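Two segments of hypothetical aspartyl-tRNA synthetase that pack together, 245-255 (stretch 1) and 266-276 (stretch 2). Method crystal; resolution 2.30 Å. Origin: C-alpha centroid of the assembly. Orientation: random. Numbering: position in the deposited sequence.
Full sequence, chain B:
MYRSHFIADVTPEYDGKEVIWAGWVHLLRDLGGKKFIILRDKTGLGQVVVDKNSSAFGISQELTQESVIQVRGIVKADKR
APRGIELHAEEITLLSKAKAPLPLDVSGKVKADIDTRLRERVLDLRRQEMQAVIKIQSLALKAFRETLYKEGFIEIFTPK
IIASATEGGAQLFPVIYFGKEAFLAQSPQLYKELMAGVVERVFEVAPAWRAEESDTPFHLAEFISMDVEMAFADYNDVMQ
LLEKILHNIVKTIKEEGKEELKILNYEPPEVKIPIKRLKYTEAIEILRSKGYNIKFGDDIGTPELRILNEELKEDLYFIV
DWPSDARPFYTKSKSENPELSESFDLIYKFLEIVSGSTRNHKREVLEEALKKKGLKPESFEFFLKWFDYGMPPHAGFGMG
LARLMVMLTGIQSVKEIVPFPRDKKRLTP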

# COMPACT_ATOMS: atom_id res chain seq x y z
N ILE B 245 7.50 14.86 7.08
CA ILE B 245 7.49 13.44 6.71
C ILE B 245 8.91 12.87 6.69
O ILE B 245 9.21 11.91 7.39
CB ILE B 245 6.81 13.29 5.30
CG1 ILE B 245 5.30 13.57 5.38
CG2 ILE B 245 7.10 11.89 4.67
CD1 ILE B 245 4.59 13.36 4.07
N LEU B 246 9.78 13.49 5.91
CA LEU B 246 11.16 13.02 5.73
C LEU B 246 11.91 13.01 7.03
O LEU B 246 12.70 12.12 7.30
CB LEU B 246 11.90 13.93 4.77
CG LEU B 246 11.56 13.88 3.29
CD1 LEU B 246 12.54 14.77 2.56
CD2 LEU B 246 11.69 12.47 2.80
N HIS B 247 11.64 14.01 7.84
CA HIS B 247 12.22 14.11 9.16
C HIS B 247 11.77 12.95 10.02
O HIS B 247 12.58 12.33 10.74
CB HIS B 247 11.83 15.45 9.80
CG HIS B 247 12.49 15.70 11.11
ND1 HIS B 247 13.77 16.18 11.21
CD2 HIS B 247 12.07 15.45 12.37
CE1 HIS B 247 14.11 16.27 12.49
NE2 HIS B 247 13.10 15.82 13.21
N ASN B 248 10.49 12.61 9.98
CA ASN B 248 10.04 11.50 10.81
C ASN B 248 10.58 10.16 10.31
O ASN B 248 10.82 9.21 11.11
CB ASN B 248 8.52 11.50 10.90
CG ASN B 248 7.99 10.47 11.86
OD1 ASN B 248 8.30 10.50 13.05
ND2 ASN B 248 7.11 9.57 11.35
N ILE B 249 10.79 10.09 8.98
CA ILE B 249 11.36 8.94 8.32
C ILE B 249 12.79 8.72 8.81
O ILE B 249 13.09 7.71 9.41
CB ILE B 249 11.27 9.06 6.74
CG1 ILE B 249 9.83 8.86 6.28
CG2 ILE B 249 12.11 8.00 6.08
CD1 ILE B 249 9.61 9.13 4.84
N VAL B 250 13.68 9.67 8.56
CA VAL B 250 15.07 9.49 8.99
C VAL B 250 15.19 9.28 10.50
O VAL B 250 15.97 8.42 10.97
CB VAL B 250 15.97 10.62 8.50
CG1 VAL B 250 15.89 10.76 6.96
CG2 VAL B 250 15.57 11.91 9.13
N LYS B 251 14.36 9.99 11.26
CA LYS B 251 14.32 9.78 12.71
C LYS B 251 13.92 8.35 13.08
O LYS B 251 14.49 7.75 13.99
CB LYS B 251 13.37 10.78 13.38
CG LYS B 251 13.49 10.88 14.90
CD LYS B 251 12.32 11.68 15.49
CE LYS B 251 12.54 12.00 16.98
NZ LYS B 251 11.29 11.73 17.77
N THR B 252 12.94 7.78 12.38
CA THR B 252 12.55 6.40 12.67
C THR B 252 13.66 5.40 12.31
O THR B 252 13.90 4.42 13.04
CB THR B 252 11.23 6.04 11.96
OG1 THR B 252 10.19 6.95 12.38
CG2 THR B 252 10.74 4.69 12.41
N ILE B 253 14.33 5.63 11.18
CA ILE B 253 15.38 4.73 10.76
C ILE B 253 16.48 4.81 11.81
O ILE B 253 16.92 3.77 12.31
CB ILE B 253 15.93 5.11 9.35
CG1 ILE B 253 14.81 5.26 8.31
CG2 ILE B 253 16.98 4.09 8.91
CD1 ILE B 253 13.78 4.11 8.26
N LYS B 254 16.89 6.03 12.18
CA LYS B 254 17.89 6.27 13.25
C LYS B 254 17.64 5.63 14.63
O LYS B 254 18.58 5.23 15.29
CB LYS B 254 18.17 7.76 13.41
CG LYS B 254 19.23 8.28 12.45
CD LYS B 254 19.42 9.78 12.53
CE LYS B 254 20.15 10.28 11.27
NZ LYS B 254 20.32 11.79 11.21
N GLU B 255 16.38 5.51 15.03
CA GLU B 255 16.04 4.90 16.32
C GLU B 255 15.67 3.42 16.25
O GLU B 255 16.15 2.62 17.04
CB GLU B 255 14.88 5.65 16.97
CG GLU B 255 15.27 6.94 17.67
CD GLU B 255 14.07 7.84 17.93
OE1 GLU B 255 14.28 9.05 18.13
OE2 GLU B 255 12.93 7.33 17.95
N TYR B 266 26.14 3.01 7.45
CA TYR B 266 25.49 4.13 6.80
C TYR B 266 24.74 4.99 7.81
O TYR B 266 24.19 4.48 8.79
CB TYR B 266 24.56 3.63 5.64
CG TYR B 266 23.98 4.77 4.82
CD1 TYR B 266 24.78 5.46 3.90
CD2 TYR B 266 22.68 5.20 5.03
CE1 TYR B 266 24.27 6.53 3.19
CE2 TYR B 266 22.15 6.27 4.33
CZ TYR B 266 22.93 6.93 3.41
OH TYR B 266 22.38 8.00 2.72
N GLU B 267 24.74 6.29 7.56
CA GLU B 267 24.07 7.27 8.40
C GLU B 267 23.27 8.15 7.45
O GLU B 267 23.87 8.85 6.64
CB GLU B 267 25.12 8.09 9.14
CG GLU B 267 24.60 9.31 9.91
CD GLU B 267 23.96 8.94 11.26
OE1 GLU B 267 23.84 7.70 11.55
OE2 GLU B 267 23.57 9.87 12.03
N PRO B 268 21.94 8.08 7.49
CA PRO B 268 21.12 8.95 6.63
C PRO B 268 21.36 10.43 6.94
O PRO B 268 21.69 10.76 8.07
CB PRO B 268 19.68 8.57 7.00
CG PRO B 268 19.77 7.69 8.18
CD PRO B 268 21.13 7.18 8.32
N PRO B 269 21.21 11.32 5.97
CA PRO B 269 21.47 12.75 6.24
C PRO B 269 20.58 13.29 7.36
O PRO B 269 19.54 12.69 7.65
CB PRO B 269 21.10 13.42 4.91
CG PRO B 269 20.24 12.43 4.25
CD PRO B 269 20.81 11.09 4.57
N GLU B 270 20.99 14.39 7.98
CA GLU B 270 20.10 15.22 8.79
C GLU B 270 19.13 15.92 7.86
O GLU B 270 19.52 16.41 6.78
CB GLU B 270 20.89 16.27 9.61
N VAL B 271 17.88 15.96 8.29
CA VAL B 271 16.85 16.78 7.67
C VAL B 271 16.73 18.06 8.51
O VAL B 271 16.07 18.08 9.56
CB VAL B 271 15.47 16.04 7.55
CG1 VAL B 271 14.41 16.98 6.94
CG2 VAL B 271 15.59 14.75 6.71
N LYS B 272 17.40 19.10 8.02
CA LYS B 272 17.35 20.43 8.62
C LYS B 272 16.12 21.13 8.04
O LYS B 272 15.82 20.97 6.85
CB LYS B 272 18.65 21.21 8.32
N ILE B 273 15.39 21.84 8.89
CA ILE B 273 14.15 22.51 8.51
C ILE B 273 14.33 24.01 8.73
O ILE B 273 14.56 24.45 9.86
CB ILE B 273 12.95 21.97 9.38
CG1 ILE B 273 12.68 20.48 9.08
CG2 ILE B 273 11.69 22.83 9.20
CD1 ILE B 273 11.87 19.71 10.18
N PRO B 274 14.23 24.79 7.65
CA PRO B 274 13.81 24.28 6.34
C PRO B 274 14.95 23.66 5.54
O PRO B 274 16.13 23.94 5.81
CB PRO B 274 13.30 25.53 5.63
CG PRO B 274 14.09 26.67 6.25
CD PRO B 274 14.55 26.23 7.62
N ILE B 275 14.60 22.80 4.59
CA ILE B 275 15.56 22.31 3.63
C ILE B 275 15.91 23.49 2.72
O ILE B 275 15.06 24.29 2.39
CB ILE B 275 14.97 21.10 2.85
CG1 ILE B 275 14.98 19.85 3.72
CG2 ILE B 275 15.75 20.82 1.57
CD1 ILE B 275 13.90 18.82 3.36
N LYS B 276 17.18 23.60 2.34
CA LYS B 276 17.59 24.65 1.41
C LYS B 276 16.70 24.67 0.16
O LYS B 276 16.47 23.60 -0.43
CB LYS B 276 19.06 24.43 1.03
CG LYS B 276 19.61 25.41 -0.02
CD LYS B 276 20.35 26.60 0.63
CE LYS B 276 21.12 27.39 -0.40
NZ LYS B 276 20.30 28.52 -0.92

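An irregular, extended segment lies along one side of a helix; Leu246, Val250 and Lys254, spaced four apart, meet it together with His247, which sits next to Leu246. Val271 is the residue most covered by the other stretch. Its CA-to-CB bond points toward the helix, and its t rotamer places CG2 of Val271 3.7 Å from CG2 of Val250 and 4.2 Å from CB of Leu246. A short, branched side chain suits this place, because the backbones are close: the CA atoms of His247 and Val271 are 5.5 Å apart. Val250 adopts the m rotamer. Both methyls of Val250 pack against CG2 of Val271, CG2 at 3.7 Å and CG1 at 4.0 Å; CG1 also lies 4.4 Å from CB of Pro268 and 4.2 Å from the carbonyl O of Pro269. Proline offers a compact apolar ring and has no backbone N-H to satisfy. Leu246, with chi1 m and chi2 t, extends its side chain so that CD1 comes within 4.3 Å of CD1 of Ile275, continuing the apolar contact.

The polar contacts lie nearer the solvent. His247 points sideways at CB, but its t chi1 and a chi2 of 82° turn the ring so that the O of Val271 lies at its edge, near the ring plane. ND1 of His247 donates a weak hydrogen bond to O of Val271, 3.4 Å long with an angle of 145° at the hydrogen. CD1 of Ile273 packs 4.1 Å from ND1 of His247.

Lys254 also starts sideways, yet its nearly extended chain, m at chi1 and t thereafter, carries the amino group to the other segment. Its CE lies 4.0 Å from CG of Pro268, so the aliphatic portion packs on the proline. NZ of Lys254 makes a long salt bridge with OE2 of Glu267 at 3.9 Å; CE is nearer to that OE2, at 3.5 Å, so the amino group is not aimed squarely at the carboxylate, and NZ lies 3.6 Å from O of Pro268. The glutamate bends at chi2 (p), and its carboxylate comes nearer the helix than its sideways CB suggests.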